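Local coordinates for thioredoxin family protein (Streptococcus pneumoniae, PDB 2YP6), which is a surface-exposed lipoprotein with a thioredoxin fold that probably takes part in thiol-disulfide exchange outside the cell, serving resistance to extracellular oxidative stress, at residues W77-G82 against Q113-V118; K86-L91 against Q128-I133; E103-I108 against P134-T139. All blocks are in the same frame, centred on the assembly; numbering follows the deposited sequence.

Contact 1: residues W77-G82 against Q113-V118; sequences WASWCG and QGEKTV. With C6W (3-Cyclohexyl-1-Propylphosphocholine), chain E.
A single carboxylate, that of Glu115, grips the turn Ala78-Cys81 with both of its oxygens. Ser79 N donates to the syn lone pair of Glu115 OE1 at 2.9 Å, nearly straight at 161°, while Ser79 OG gives a short 2.6 Å bond to Glu115 OE2. With OG lodged between its own N and carbonyl carbon (chi1 71°), Ser79 presents hydroxyl and amide to the same carboxylate. Lys116 N reaches OE2 on its anti side, from the same face of the carboxylate plane as the hydroxyl, and a water donates to both OE1 and Trp77 O. The indole of Trp80 is layered between Ala78 CB, offset toward the rim of one face, and C6W C4, 3.4 Å above the centre of the other; Glu115 CA sits in plane at the ring edge. C4 is a choline-end methylene of C6W, so the indole forms one wall of the ligand pocket; Gln113 NE2 donates to phosphate oxygen O4 at 3.2 Å. Gly114 CA lies 3.7 Å from C6W C3. Three protein donors and a water thus fix the rotation of the buried carboxylate, and with it the turn that ends at Cys81, disulfide-bonded to Cys84.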
ATOM      1  N   TRP A  77      -5.775   1.187   2.470  1.00 10.69           N
ATOM      2  CA  TRP A  77      -6.625   0.445   3.382  1.00 11.94           C
ATOM      3  C   TRP A  77      -7.019   1.243   4.622  1.00 12.67           C
ATOM      4  O   TRP A  77      -6.644   2.390   4.775  1.00 12.69           O
ATOM      5  CB  TRP A  77      -5.958  -0.868   3.775  1.00  9.99           C
ATOM      6  CG  TRP A  77      -4.707  -0.769   4.635  1.00  9.99           C
ATOM      7  CD1 TRP A  77      -3.494  -0.283   4.275  1.00 10.51           C
ATOM      8  CD2 TRP A  77      -4.574  -1.209   6.001  1.00 10.11           C
ATOM      9  NE1 TRP A  77      -2.603  -0.376   5.333  1.00 11.67           N
ATOM     10  CE2 TRP A  77      -3.245  -0.954   6.397  1.00 10.57           C
ATOM     11  CE3 TRP A  77      -5.451  -1.799   6.912  1.00 14.55           C
ATOM     12  CZ2 TRP A  77      -2.779  -1.260   7.678  1.00 12.73           C
ATOM     13  CZ3 TRP A  77      -4.979  -2.113   8.176  1.00 14.76           C
ATOM     14  CH2 TRP A  77      -3.658  -1.847   8.546  1.00 13.15           C
ATOM     15  N   ALA A  78      -7.808   0.617   5.485  1.00 15.68           N
ATOM     16  CA  ALA A  78      -8.227   1.237   6.746  1.00 13.95           C
ATOM     17  C   ALA A  78      -8.468   0.153   7.782  1.00 14.41           C
ATOM     18  O   ALA A  78      -8.919  -0.951   7.441  1.00 16.25           O
ATOM     19  CB  ALA A  78      -9.483   2.054   6.538  1.00 14.96           C
ATOM     20  N   SER A  79      -8.189   0.480   9.041  1.00 14.74           N
ATOM     21  CA  SER A  79      -8.317  -0.461  10.140  1.00 15.45           C
ATOM     22  C   SER A  79      -9.768  -0.851  10.366  1.00 19.10           C
ATOM     23  O   SER A  79     -10.011  -1.930  10.882  1.00 21.05           O
ATOM     24  CB  SER A  79      -7.734   0.127  11.439  1.00 16.31           C
ATOM     25  OG  SER A  79      -8.566   1.159  11.934  1.00 17.55           O
ATOM     26  N   TRP A  80     -10.717   0.011   9.969  1.00 17.42           N
ATOM     27  CA  TRP A  80     -12.144  -0.267  10.171  1.00 18.80           C
ATOM     28  C   TRP A  80     -12.766  -1.162   9.121  1.00 21.67           C
ATOM     29  O   TRP A  80     -13.907  -1.570   9.251  1.00 22.66           O
ATOM     30  CB  TRP A  80     -12.963   1.040  10.239  1.00 23.99           C
ATOM     31  CG  TRP A  80     -12.715   2.026   9.139  1.00 20.44           C
ATOM     32  CD1 TRP A  80     -11.940   3.154   9.211  1.00 19.74           C
ATOM     33  CD2 TRP A  80     -13.249   1.996   7.801  1.00 19.58           C
ATOM     34  NE1 TRP A  80     -11.960   3.814   8.016  1.00 22.66           N
ATOM     35  CE2 TRP A  80     -12.742   3.126   7.133  1.00 21.69           C
ATOM     36  CE3 TRP A  80     -14.097   1.125   7.112  1.00 26.29           C
ATOM     37  CZ2 TRP A  80     -13.056   3.408   5.801  1.00 25.90           C
ATOM     38  CZ3 TRP A  80     -14.414   1.412   5.793  1.00 23.40           C
ATOM     39  CH2 TRP A  80     -13.895   2.543   5.155  1.00 29.49           C
ATOM     40  N   CYS A  81     -12.005  -1.457   8.083  1.00 19.71           N
ATOM     41  CA  CYS A  81     -12.459  -2.206   6.922  1.00 16.47           C
ATOM     42  C   CYS A  81     -12.139  -3.706   7.114  1.00 16.75           C
ATOM     43  O   CYS A  81     -10.961  -4.069   7.216  1.00 17.82           O
ATOM     44  CB  CYS A  81     -11.721  -1.604   5.716  1.00 20.88           C
ATOM     45  SG  CYS A  81     -11.567  -2.576   4.194  1.00 30.55           S
ATOM     46  N   GLY A  82     -13.173  -4.553   7.194  1.00 18.37           N
ATOM     47  CA  GLY A  82     -13.027  -5.981   7.442  1.00 21.66           C
ATOM     48  C   GLY A  82     -12.138  -6.692   6.436  1.00 18.82           C
ATOM     49  O   GLY A  82     -11.174  -7.383   6.816  1.00 17.55           O
ATOM     50  N   GLN A 113     -12.091  10.102   8.499  1.00 18.62           N
ATOM     51  CA  GLN A 113     -13.316   9.343   8.251  1.00 20.46           C
ATOM     52  C   GLN A 113     -13.352   8.047   9.049  1.00 19.26           C
ATOM     53  O   GLN A 113     -13.667   6.974   8.519  1.00 20.79           O
ATOM     54  CB  GLN A 113     -13.502   9.064   6.750  1.00 18.51           C
ATOM     55  CG  GLN A 113     -14.946   9.175   6.319  1.00 25.17           C
ATOM     56  CD  GLN A 113     -15.494  10.594   6.370  1.00 27.44           C
ATOM     57  OE1 GLN A 113     -14.782  11.542   6.705  1.00 22.30           O
ATOM     58  NE2 GLN A 113     -16.769  10.744   6.046  1.00 29.36           N
ATOM     59  N   GLY A 114     -13.013   8.147  10.327  1.00 19.93           N
ATOM     60  CA  GLY A 114     -13.142   7.021  11.224  1.00 23.91           C
ATOM     61  C   GLY A 114     -11.892   6.217  11.473  1.00 21.33           C
ATOM     62  O   GLY A 114     -11.903   5.372  12.355  1.00 22.18           O
ATOM     63  N   GLU A 115     -10.820   6.448  10.721  1.00 17.53           N
ATOM     64  CA  GLU A 115      -9.564   5.775  11.009  1.00 16.63           C
ATOM     65  C   GLU A 115      -9.060   6.192  12.385  1.00 17.68           C
ATOM     66  O   GLU A 115      -9.392   7.267  12.900  1.00 18.86           O
ATOM     67  CB  GLU A 115      -8.526   6.097   9.932  1.00 15.03           C
ATOM     68  CG  GLU A 115      -7.193   5.405  10.075  1.00 14.15           C
ATOM     69  CD  GLU A 115      -7.321   3.887  10.097  1.00 13.88           C
ATOM     70  OE1 GLU A 115      -7.416   3.280   9.003  1.00 14.01           O
ATOM     71  OE2 GLU A 115      -7.353   3.302  11.209  1.00 16.94           O
ATOM     72  N   LYS A 116      -8.261   5.305  12.965  1.00 17.50           N
ATOM     73  CA  LYS A 116      -7.633   5.506  14.254  1.00 18.93           C
ATOM     74  C   LYS A 116      -6.673   6.684  14.239  1.00 18.59           C
ATOM     75  O   LYS A 116      -6.119   7.036  13.202  1.00 17.27           O
ATOM     76  CB  LYS A 116      -6.894   4.212  14.642  1.00 24.27           C
ATOM     77  CG  LYS A 116      -7.890   3.112  15.023  1.00 28.48           C
ATOM     78  CD  LYS A 116      -7.248   1.759  15.257  1.00 26.57           C
ATOM     79  CE  LYS A 116      -8.328   0.714  15.533  1.00 24.21           C
ATOM     80  NZ  LYS A 116      -9.063   0.976  16.778  1.00 32.12           N
ATOM     81  N   THR A 117      -6.458   7.274  15.399  1.00 20.23           N
ATOM     82  CA  THR A 117      -5.533   8.386  15.488  1.00 20.54           C
ATOM     83  C   THR A 117      -4.111   7.881  15.296  1.00 23.79           C
ATOM     84  O   THR A 117      -3.837   6.687  15.427  1.00 21.23           O
ATOM     85  CB  THR A 117      -5.590   9.056  16.834  1.00 22.85           C
ATOM     86  OG1 THR A 117      -5.235   8.103  17.851  1.00 26.53           O
ATOM     87  CG2 THR A 117      -6.990   9.620  17.096  1.00 24.13           C
ATOM     88  N   VAL A 118      -3.213   8.801  14.990  1.00 21.58           N
ATOM     89  CA  VAL A 118      -1.796   8.489  14.871  1.00 26.14           C
ATOM     90  C   VAL A 118      -1.248   7.841  16.142  1.00 25.25           C
ATOM     91  O   VAL A 118      -0.337   7.036  16.074  1.00 26.19           O
ATOM     92  CB  VAL A 118      -0.970   9.743  14.550  1.00 24.53           C
ATOM     93  CG1 VAL A 118      -1.366  10.304  13.200  1.00 27.67           C
ATOM     94  CG2 VAL A 118      -1.138  10.787  15.645  1.00 33.47           C
TER
HETATM   95  C2  C6W E1186     -17.258   2.906   8.952  1.00 66.06           C
HETATM   96  C3  C6W E1186     -15.675   4.964   9.440  1.00 58.35           C
HETATM   97  C1  C6W E1186     -18.038   5.145   8.973  1.00 66.28           C
HETATM   98  C4  C6W E1186     -16.193   4.061   7.769  1.00 57.87           C
HETATM   99  C5  C6W E1186     -16.987   4.558   6.545  1.00 65.73           C
HETATM  100  C10 C6W E1186     -11.564   6.605   3.039  1.00 69.67           C
HETATM  101  CAI C6W E1186     -12.570   8.843   2.672  1.00 69.60           C
HETATM  102  C13 C6W E1186     -11.207   9.464   2.914  1.00 65.92           C
HETATM  103  C6  C6W E1186     -16.306   7.485   3.617  1.00 81.59           C
HETATM  104  C7  C6W E1186     -14.932   6.808   3.783  1.00 81.36           C
HETATM  105  C9  C6W E1186     -12.739   7.477   2.735  1.00 73.03           C
HETATM  106  O3  C6W E1186     -19.374   5.931   5.331  1.00 75.19           O
HETATM  107  P   C6W E1186     -18.032   6.615   5.378  1.00 72.52           P
HETATM  108  O4  C6W E1186     -18.443   7.995   5.765  1.00 68.16           O
HETATM  109  O1  C6W E1186     -17.091   5.950   6.481  1.00 69.03           O
HETATM  110  N   C6W E1186     -16.889   4.271   9.057  1.00 62.79           N
HETATM  111  O2  C6W E1186     -17.335   6.578   3.938  1.00 81.09           O
HETATM  112  C8  C6W E1186     -14.110   6.877   2.483  1.00 78.16           C
HETATM  113  C12 C6W E1186     -10.116   8.652   3.200  1.00 63.13           C
HETATM  114  C11 C6W E1186     -10.295   7.178   3.266  1.00 66.25           C
HETATM  115  O   HOH W   1      -7.278   4.639   6.598  1.00 11.14           O

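Contact 2: residues K86-L91 against Q128-I133; sequences KSMPEL and QGYKDI
Met88 and Tyr130 meet with the methionine's first carbon over the face of the phenol ring, the two side chains crossing at about a right angle. Met88 CB stands 3.9 Å from the ring centroid and 13° off the normal, a CH-pi contact with CZ as its closest ring atom. From there CG, anti to the carbonyl carbon (chi1 -67°), passes on toward Tyr130 CE2 at 4.1 Å. SD then leaves the tyrosine and packs on the indole of Trp77. The chain bends at both chi2 and chi3, and the terminal CE comes to rest 3.9 Å from Ile133 CG2, so that one side chain touches Tyr130 at its root and Ile133 at its tip. Pro89 adds to the same ring from an oblique direction, its CD 4.1 Å from Tyr130 CE1. The opposite face of the phenol is backed by Gln128 CB, 3.3 Å above the plane and over its centre, and Phe125 of helix 120-127 meets the ring edge-to-face. One turn further along helix 88-96, Leu91 takes up the other branch of Ile133: CG lies 3.8 Å from Ile133 CD1, which also rests against the backbone oxygen of Leu91. Leu91 CD2 straddles both branches, 4.2 Å from Ile133 CG2 and from Ile133 CD1 alike. The chain reaches this loop through Gly129, whose positive phi closes helix 120-127 in a Schellman motif. Across the two segments the contact is apolar, made by dispersion and CH-pi contacts. The chemistry implies that exclusion of water at the buried Met88, Leu91 and Ile133, with Pro89 and Tyr130 at the more open margin, joins the start of helix 88-96 to the loop leading into strand 135-137.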
ATOM      1  N   LYS A  86      -8.469  -8.529   7.012  1.00 15.95           N
ATOM      2  CA  LYS A  86      -8.402  -9.915   6.621  1.00 17.66           C
ATOM      3  C   LYS A  86      -7.286 -10.161   5.605  1.00 19.10           C
ATOM      4  O   LYS A  86      -6.717 -11.245   5.545  1.00 18.46           O
ATOM      5  CB  LYS A  86      -9.761 -10.357   6.085  1.00 19.35           C
ATOM      6  CG  LYS A  86      -9.784 -11.728   5.480  1.00 22.52           C
ATOM      7  CD  LYS A  86     -11.194 -12.221   5.322  1.00 31.26           C
ATOM      8  CE  LYS A  86     -11.217 -13.356   4.323  1.00 42.00           C
ATOM      9  NZ  LYS A  86     -12.581 -13.927   4.141  1.00 46.28           N
ATOM     10  N   SER A  87      -6.963  -9.158   4.804  1.00 14.48           N
ATOM     11  CA  SER A  87      -5.941  -9.318   3.778  1.00 13.76           C
ATOM     12  C   SER A  87      -4.520  -9.045   4.312  1.00 14.81           C
ATOM     13  O   SER A  87      -3.543  -9.258   3.612  1.00 16.15           O
ATOM     14  CB  SER A  87      -6.255  -8.398   2.577  1.00 17.83           C
ATOM     15  OG  SER A  87      -5.967  -7.049   2.860  1.00 20.03           O
ATOM     16  N   MET A  88      -4.371  -8.624   5.558  1.00 12.95           N
ATOM     17  CA  MET A  88      -3.027  -8.238   6.007  1.00 16.80           C
ATOM     18  C   MET A  88      -2.052  -9.431   6.264  1.00 13.10           C
ATOM     19  O   MET A  88      -0.879  -9.337   5.887  1.00 13.01           O
ATOM     20  CB  MET A  88      -3.078  -7.318   7.230  1.00 16.20           C
ATOM     21  CG  MET A  88      -3.673  -5.943   6.945  1.00 23.14           C
ATOM     22  SD  MET A  88      -2.724  -4.941   5.733  1.00 31.79           S
ATOM     23  CE  MET A  88      -1.210  -4.988   6.540  1.00 16.80           C
ATOM     24  N   PRO A  89      -2.516 -10.508   6.927  1.00 14.30           N
ATOM     25  CA  PRO A  89      -1.586 -11.642   7.120  1.00 15.14           C
ATOM     26  C   PRO A  89      -1.044 -12.182   5.785  1.00 14.97           C
ATOM     27  O   PRO A  89       0.152 -12.514   5.681  1.00 15.15           O
ATOM     28  CB  PRO A  89      -2.444 -12.684   7.840  1.00 16.65           C
ATOM     29  CG  PRO A  89      -3.420 -11.820   8.663  1.00 16.65           C
ATOM     30  CD  PRO A  89      -3.770 -10.693   7.695  1.00 15.23           C
ATOM     31  N   GLU A  90      -1.887 -12.222   4.764  1.00 14.82           N
ATOM     32  CA  GLU A  90      -1.435 -12.709   3.475  1.00 15.07           C
ATOM     33  C   GLU A  90      -0.365 -11.751   2.933  1.00 13.91           C
ATOM     34  O   GLU A  90       0.614 -12.188   2.348  1.00 14.27           O
ATOM     35  CB  GLU A  90      -2.590 -12.868   2.489  1.00 17.80           C
ATOM     36  CG  GLU A  90      -2.110 -13.404   1.153  1.00 23.02           C
ATOM     37  CD  GLU A  90      -3.234 -13.658   0.153  1.00 30.99           C
ATOM     38  OE1 GLU A  90      -4.353 -13.137   0.376  1.00 26.23           O
ATOM     39  OE2 GLU A  90      -2.977 -14.377  -0.850  1.00 24.49           O
ATOM     40  N   LEU A  91      -0.524 -10.446   3.158  1.00 12.88           N
ATOM     41  CA  LEU A  91       0.487  -9.484   2.695  1.00 12.18           C
ATOM     42  C   LEU A  91       1.820  -9.651   3.448  1.00 13.47           C
ATOM     43  O   LEU A  91       2.900  -9.519   2.858  1.00 12.75           O
ATOM     44  CB  LEU A  91      -0.030  -8.053   2.841  1.00 12.17           C
ATOM     45  CG  LEU A  91       0.837  -6.976   2.180  1.00 11.86           C
ATOM     46  CD1 LEU A  91       1.031  -7.276   0.705  1.00 14.77           C
ATOM     47  CD2 LEU A  91       0.231  -5.594   2.399  1.00 15.45           C
ATOM     48  N   GLN A 128      -2.712  -6.817  16.616  1.00 21.28           N
ATOM     49  CA  GLN A 128      -3.222  -7.777  15.638  1.00 23.22           C
ATOM     50  C   GLN A 128      -2.158  -8.796  15.250  1.00 23.07           C
ATOM     51  O   GLN A 128      -2.451  -9.752  14.546  1.00 24.43           O
ATOM     52  CB  GLN A 128      -3.711  -7.061  14.364  1.00 25.47           C
ATOM     53  CG  GLN A 128      -4.705  -5.912  14.588  1.00 29.80           C
ATOM     54  CD  GLN A 128      -5.806  -6.244  15.572  1.00 36.16           C
ATOM     55  OE1 GLN A 128      -6.564  -7.189  15.379  1.00 34.72           O
ATOM     56  NE2 GLN A 128      -5.896  -5.458  16.649  1.00 40.48           N
ATOM     57  N   GLY A 129      -0.920  -8.584  15.692  1.00 21.37           N
ATOM     58  CA  GLY A 129       0.203  -9.413  15.262  1.00 23.94           C
ATOM     59  C   GLY A 129       0.802  -8.981  13.929  1.00 20.89           C
ATOM     60  O   GLY A 129       1.600  -9.703  13.325  1.00 20.32           O
ATOM     61  N   TYR A 130       0.427  -7.799  13.451  1.00 18.82           N
ATOM     62  CA  TYR A 130       0.926  -7.348  12.160  1.00 16.58           C
ATOM     63  C   TYR A 130       2.325  -6.774  12.341  1.00 17.40           C
ATOM     64  O   TYR A 130       2.639  -6.176  13.374  1.00 20.92           O
ATOM     65  CB  TYR A 130       0.018  -6.306  11.501  1.00 17.14           C
ATOM     66  CG  TYR A 130      -1.424  -6.742  11.287  1.00 15.19           C
ATOM     67  CD1 TYR A 130      -1.780  -8.089  11.199  1.00 18.09           C
ATOM     68  CD2 TYR A 130      -2.433  -5.800  11.196  1.00 18.83           C
ATOM     69  CE1 TYR A 130      -3.106  -8.469  11.016  1.00 21.52           C
ATOM     70  CE2 TYR A 130      -3.741  -6.170  11.013  1.00 23.32           C
ATOM     71  CZ  TYR A 130      -4.079  -7.486  10.922  1.00 27.09           C
ATOM     72  OH  TYR A 130      -5.394  -7.817  10.753  1.00 34.65           O
ATOM     73  N   LYS A 131       3.158  -6.981  11.331  1.00 18.43           N
ATOM     74  CA  LYS A 131       4.499  -6.414  11.308  1.00 21.70           C
ATOM     75  C   LYS A 131       5.135  -6.652   9.948  1.00 20.79           C
ATOM     76  O   LYS A 131       4.579  -7.350   9.112  1.00 19.11           O
ATOM     77  CB  LYS A 131       5.359  -7.021  12.413  1.00 29.06           C
ATOM     78  CG  LYS A 131       5.502  -8.524  12.309  1.00 25.61           C
ATOM     79  CD  LYS A 131       6.265  -9.077  13.506  1.00 29.62           C
ATOM     80  CE  LYS A 131       6.643 -10.530  13.297  1.00 36.20           C
ATOM     81  NZ  LYS A 131       7.848 -10.674  12.415  1.00 45.85           N
ATOM     82  N   ASP A 132       6.305  -6.055   9.735  1.00 18.13           N
ATOM     83  CA  ASP A 132       7.046  -6.179   8.480  1.00 18.41           C
ATOM     84  C   ASP A 132       6.336  -5.595   7.277  1.00 17.58           C
ATOM     85  O   ASP A 132       6.706  -5.892   6.141  1.00 18.91           O
ATOM     86  CB  ASP A 132       7.423  -7.643   8.219  1.00 22.79           C
ATOM     87  CG  ASP A 132       8.236  -8.246   9.362  1.00 25.57           C
ATOM     88  OD1 ASP A 132       9.078  -7.535   9.949  1.00 27.96           O
ATOM     89  OD2 ASP A 132       8.008  -9.421   9.718  1.00 24.33           O
ATOM     90  N   ILE A 133       5.335  -4.752   7.510  1.00 15.91           N
ATOM     91  CA  ILE A 133       4.590  -4.116   6.431  1.00 16.25           C
ATOM     92  C   ILE A 133       4.684  -2.613   6.635  1.00 17.25           C
ATOM     93  O   ILE A 133       4.244  -2.130   7.662  1.00 16.42           O
ATOM     94  CB  ILE A 133       3.093  -4.501   6.473  1.00 20.61           C
ATOM     95  CG1 ILE A 133       2.921  -5.986   6.184  1.00 28.58           C
ATOM     96  CG2 ILE A 133       2.283  -3.670   5.463  1.00 20.31           C
ATOM     97  CD1 ILE A 133       3.520  -6.423   4.873  1.00 22.25           C
TER

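Contact 3: residues E103-I108 against P134-T139; sequences EILTVI and PVLYDT
Ile108 packs on Val135 and Tyr137 on one face of the sheet. Its CG1, set between the backbone N and the carbonyl carbon (chi1 64°), lies 3.8 Å from Val135 CG1, while CD1 runs on to Tyr137 CE1, isoleucine and tyrosine pointing the same way. Phe121 covers Ile108 and Val135. The other face carries Leu105, Val107 and Leu136, with Val107 CG1 3.7 Å from Asp138 CB. Between these layers the backbones pair in parallel: Leu136 N donates to Thr106 O, Ile108 N to Leu136 O and Asp138 N to Ile108 O, the last two almost collinear with the acceptor carbonyls. At the start of the pairing, Pro134 O accepts twice, from Thr106 N at 3.1 Å, 35° above the carbonyl plane, and from Thr106 OG1 at 2.8 Å, closer to that plane. Thr106 OG1 is also hydrogen-bonded to Trp77 NE1. The Pro134 ring brings CG within 3.2 Å of Ile104 O, a buried carbonyl without a hydrogen-bond partner in the model. The Asp138 carboxylate bonds Thr143 and Phe144 N. Strands 102-108 and 135-137, joined through helix 120-127, form a parallel beta-alpha-beta unit that widens the thioredoxin-fold sheet, consistent with the insert of TlpA/ResA-like members.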
ATOM      1  N   GLU A 103       8.627  -3.793  -4.070  1.00 15.50           N
ATOM      2  CA  GLU A 103       8.526  -3.316  -2.703  1.00 14.56           C
ATOM      3  C   GLU A 103       7.058  -3.216  -2.353  1.00 15.36           C
ATOM      4  O   GLU A 103       6.237  -2.825  -3.195  1.00 14.42           O
ATOM      5  CB  GLU A 103       9.162  -1.934  -2.602  1.00 19.42           C
ATOM      6  CG  GLU A 103       8.739  -1.093  -1.386  1.00 32.86           C
ATOM      7  CD  GLU A 103       9.542  -1.394  -0.104  1.00 42.39           C
ATOM      8  OE1 GLU A 103      10.645  -1.996  -0.219  1.00 33.78           O
ATOM      9  OE2 GLU A 103       9.048  -1.024   1.012  1.00 33.13           O
ATOM     10  N   ILE A 104       6.736  -3.525  -1.108  1.00 12.48           N
ATOM     11  CA  ILE A 104       5.392  -3.349  -0.583  1.00 11.40           C
ATOM     12  C   ILE A 104       5.275  -2.070   0.261  1.00 11.08           C
ATOM     13  O   ILE A 104       6.083  -1.838   1.181  1.00 11.29           O
ATOM     14  CB  ILE A 104       4.980  -4.560   0.292  1.00 11.26           C
ATOM     15  CG1 ILE A 104       4.988  -5.828  -0.551  1.00 13.21           C
ATOM     16  CG2 ILE A 104       3.654  -4.302   0.929  1.00 11.29           C
ATOM     17  CD1 ILE A 104       5.168  -7.109   0.247  1.00 14.82           C
ATOM     18  N   LEU A 105       4.258  -1.264  -0.052  1.00 10.63           N
ATOM     19  CA  LEU A 105       3.930  -0.057   0.706  1.00 10.25           C
ATOM     20  C   LEU A 105       2.434  -0.038   0.905  1.00 10.26           C
ATOM     21  O   LEU A 105       1.672  -0.346  -0.024  1.00 11.23           O
ATOM     22  CB  LEU A 105       4.293   1.231  -0.039  1.00 11.29           C
ATOM     23  CG  LEU A 105       5.758   1.497  -0.347  1.00 15.11           C
ATOM     24  CD1 LEU A 105       5.895   2.783  -1.164  1.00 15.12           C
ATOM     25  CD2 LEU A 105       6.568   1.569   0.920  1.00 15.98           C
ATOM     26  N   THR A 106       2.004   0.303   2.112  1.00 10.18           N
ATOM     27  CA  THR A 106       0.578   0.458   2.359  1.00  8.81           C
ATOM     28  C   THR A 106       0.340   1.850   2.902  1.00 10.97           C
ATOM     29  O   THR A 106       1.241   2.427   3.492  1.00 10.18           O
ATOM     30  CB  THR A 106      -0.004  -0.616   3.292  1.00 11.60           C
ATOM     31  OG1 THR A 106       0.257  -0.278   4.664  1.00 13.60           O
ATOM     32  CG2 THR A 106       0.567  -1.997   2.952  1.00 13.22           C
ATOM     33  N   VAL A 107      -0.874   2.358   2.686  1.00 10.23           N
ATOM     34  CA  VAL A 107      -1.260   3.708   3.053  1.00  9.07           C
ATOM     35  C   VAL A 107      -2.595   3.707   3.805  1.00  9.21           C
ATOM     36  O   VAL A 107      -3.577   3.092   3.355  1.00 10.88           O
ATOM     37  CB  VAL A 107      -1.401   4.606   1.801  1.00 10.05           C
ATOM     38  CG1 VAL A 107      -1.603   6.086   2.220  1.00 12.91           C
ATOM     39  CG2 VAL A 107      -0.196   4.447   0.849  1.00 13.79           C
ATOM     40  N   ILE A 108      -2.613   4.380   4.951  1.00 11.43           N
ATOM     41  CA  ILE A 108      -3.850   4.667   5.676  1.00 11.41           C
ATOM     42  C   ILE A 108      -3.980   6.184   5.789  1.00 13.60           C
ATOM     43  O   ILE A 108      -3.044   6.923   5.520  1.00 12.61           O
ATOM     44  CB  ILE A 108      -3.895   4.027   7.081  1.00 11.76           C
ATOM     45  CG1 ILE A 108      -2.819   4.621   7.966  1.00 11.89           C
ATOM     46  CG2 ILE A 108      -3.729   2.525   7.008  1.00 12.55           C
ATOM     47  CD1 ILE A 108      -2.960   4.335   9.459  1.00 15.01           C
ATOM     48  N   PRO A 134       5.270  -1.874   5.677  1.00 12.77           N
ATOM     49  CA  PRO A 134       5.253  -0.413   5.802  1.00 11.34           C
ATOM     50  C   PRO A 134       3.861   0.164   5.808  1.00 10.67           C
ATOM     51  O   PRO A 134       3.007  -0.175   4.968  1.00 10.48           O
ATOM     52  CB  PRO A 134       6.001   0.058   4.550  1.00 13.15           C
ATOM     53  CG  PRO A 134       6.849  -1.088   4.168  1.00 17.17           C
ATOM     54  CD  PRO A 134       6.070  -2.303   4.509  1.00 15.08           C
ATOM     55  N   VAL A 135       3.627   1.067   6.749  1.00 11.01           N
ATOM     56  CA  VAL A 135       2.372   1.790   6.761  1.00 12.45           C
ATOM     57  C   VAL A 135       2.677   3.268   6.697  1.00 11.82           C
ATOM     58  O   VAL A 135       3.361   3.805   7.568  1.00 13.84           O
ATOM     59  CB  VAL A 135       1.544   1.514   8.030  1.00 13.51           C
ATOM     60  CG1 VAL A 135       0.245   2.320   7.998  1.00 14.10           C
ATOM     61  CG2 VAL A 135       1.257   0.026   8.188  1.00 11.19           C
ATOM     62  N   LEU A 136       2.174   3.907   5.651  1.00 12.13           N
ATOM     63  CA  LEU A 136       2.395   5.322   5.440  1.00 10.90           C
ATOM     64  C   LEU A 136       1.148   6.097   5.855  1.00 11.27           C
ATOM     65  O   LEU A 136       0.023   5.655   5.619  1.00 13.04           O
ATOM     66  CB  LEU A 136       2.698   5.584   3.976  1.00 10.74           C
ATOM     67  CG  LEU A 136       3.881   4.799   3.387  1.00 11.83           C
ATOM     68  CD1 LEU A 136       4.154   5.333   2.003  1.00 12.43           C
ATOM     69  CD2 LEU A 136       5.124   4.855   4.270  1.00 12.30           C
ATOM     70  N   TYR A 137       1.373   7.265   6.443  1.00 13.73           N
ATOM     71  CA  TYR A 137       0.303   8.073   7.020  1.00 12.21           C
ATOM     72  C   TYR A 137      -0.081   9.192   6.079  1.00 12.37           C
ATOM     73  O   TYR A 137       0.608  10.201   5.990  1.00 15.10           O
ATOM     74  CB  TYR A 137       0.788   8.699   8.307  1.00 13.43           C
ATOM     75  CG  TYR A 137       0.884   7.770   9.500  1.00 14.91           C
ATOM     76  CD1 TYR A 137       0.397   6.475   9.452  1.00 15.47           C
ATOM     77  CD2 TYR A 137       1.431   8.218  10.687  1.00 22.76           C
ATOM     78  CE1 TYR A 137       0.479   5.628  10.570  1.00 21.87           C
ATOM     79  CE2 TYR A 137       1.504   7.395  11.806  1.00 29.48           C
ATOM     80  CZ  TYR A 137       1.023   6.105  11.743  1.00 28.90           C
ATOM     81  OH  TYR A 137       1.113   5.291  12.855  1.00 28.77           O
ATOM     82  N   ASP A 138      -1.222   9.037   5.426  1.00 11.85           N
ATOM     83  CA  ASP A 138      -1.768  10.068   4.553  1.00 12.22           C
ATOM     84  C   ASP A 138      -2.574  11.061   5.406  1.00 17.16           C
ATOM     85  O   ASP A 138      -3.795  11.091   5.364  1.00 14.97           O
ATOM     86  CB  ASP A 138      -2.655   9.429   3.496  1.00 12.61           C
ATOM     87  CG  ASP A 138      -2.922  10.351   2.332  1.00 18.04           C
ATOM     88  OD1 ASP A 138      -2.079  11.233   2.082  1.00 24.56           O
ATOM     89  OD2 ASP A 138      -3.961  10.178   1.669  1.00 15.72           O
ATOM     90  N   THR A 139      -1.866  11.888   6.152  1.00 15.15           N
ATOM     91  CA  THR A 139      -2.485  12.779   7.144  1.00 15.30           C
ATOM     92  C   THR A 139      -3.305  13.924   6.557  1.00 16.06           C
ATOM     93  O   THR A 139      -4.015  14.623   7.288  1.00 17.16           O
ATOM     94  CB  THR A 139      -1.420  13.382   8.057  1.00 16.43           C
ATOM     95  OG1 THR A 139      -0.429  14.035   7.236  1.00 18.46           O
ATOM     96  CG2 THR A 139      -0.796  12.309   8.913  1.00 17.88           C
TER

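In the fold
The three contacts interlock along the chain in the order 77-82, 86-91, 103-108, 113-118, 128-133, 134-139, with segments of each pair alternating with those of the others. Their centres lie 13 to 15 Å apart. Contact 3 sits in the middle of the mixed sheet, about 5 Å from the chain centre; contact 2 joins helix 88-96 to the loop after helix 120-127 on one side of that sheet, and contact 1 lies where loops follow strands 71-76 and 102-108. Trp77 joins all three, touching Met88 of contact 2 and Thr106 and Ile108 of contact 3. It thus ties the loop with the CxxC and part of the ligand pocket to the sheet and helix 88-96.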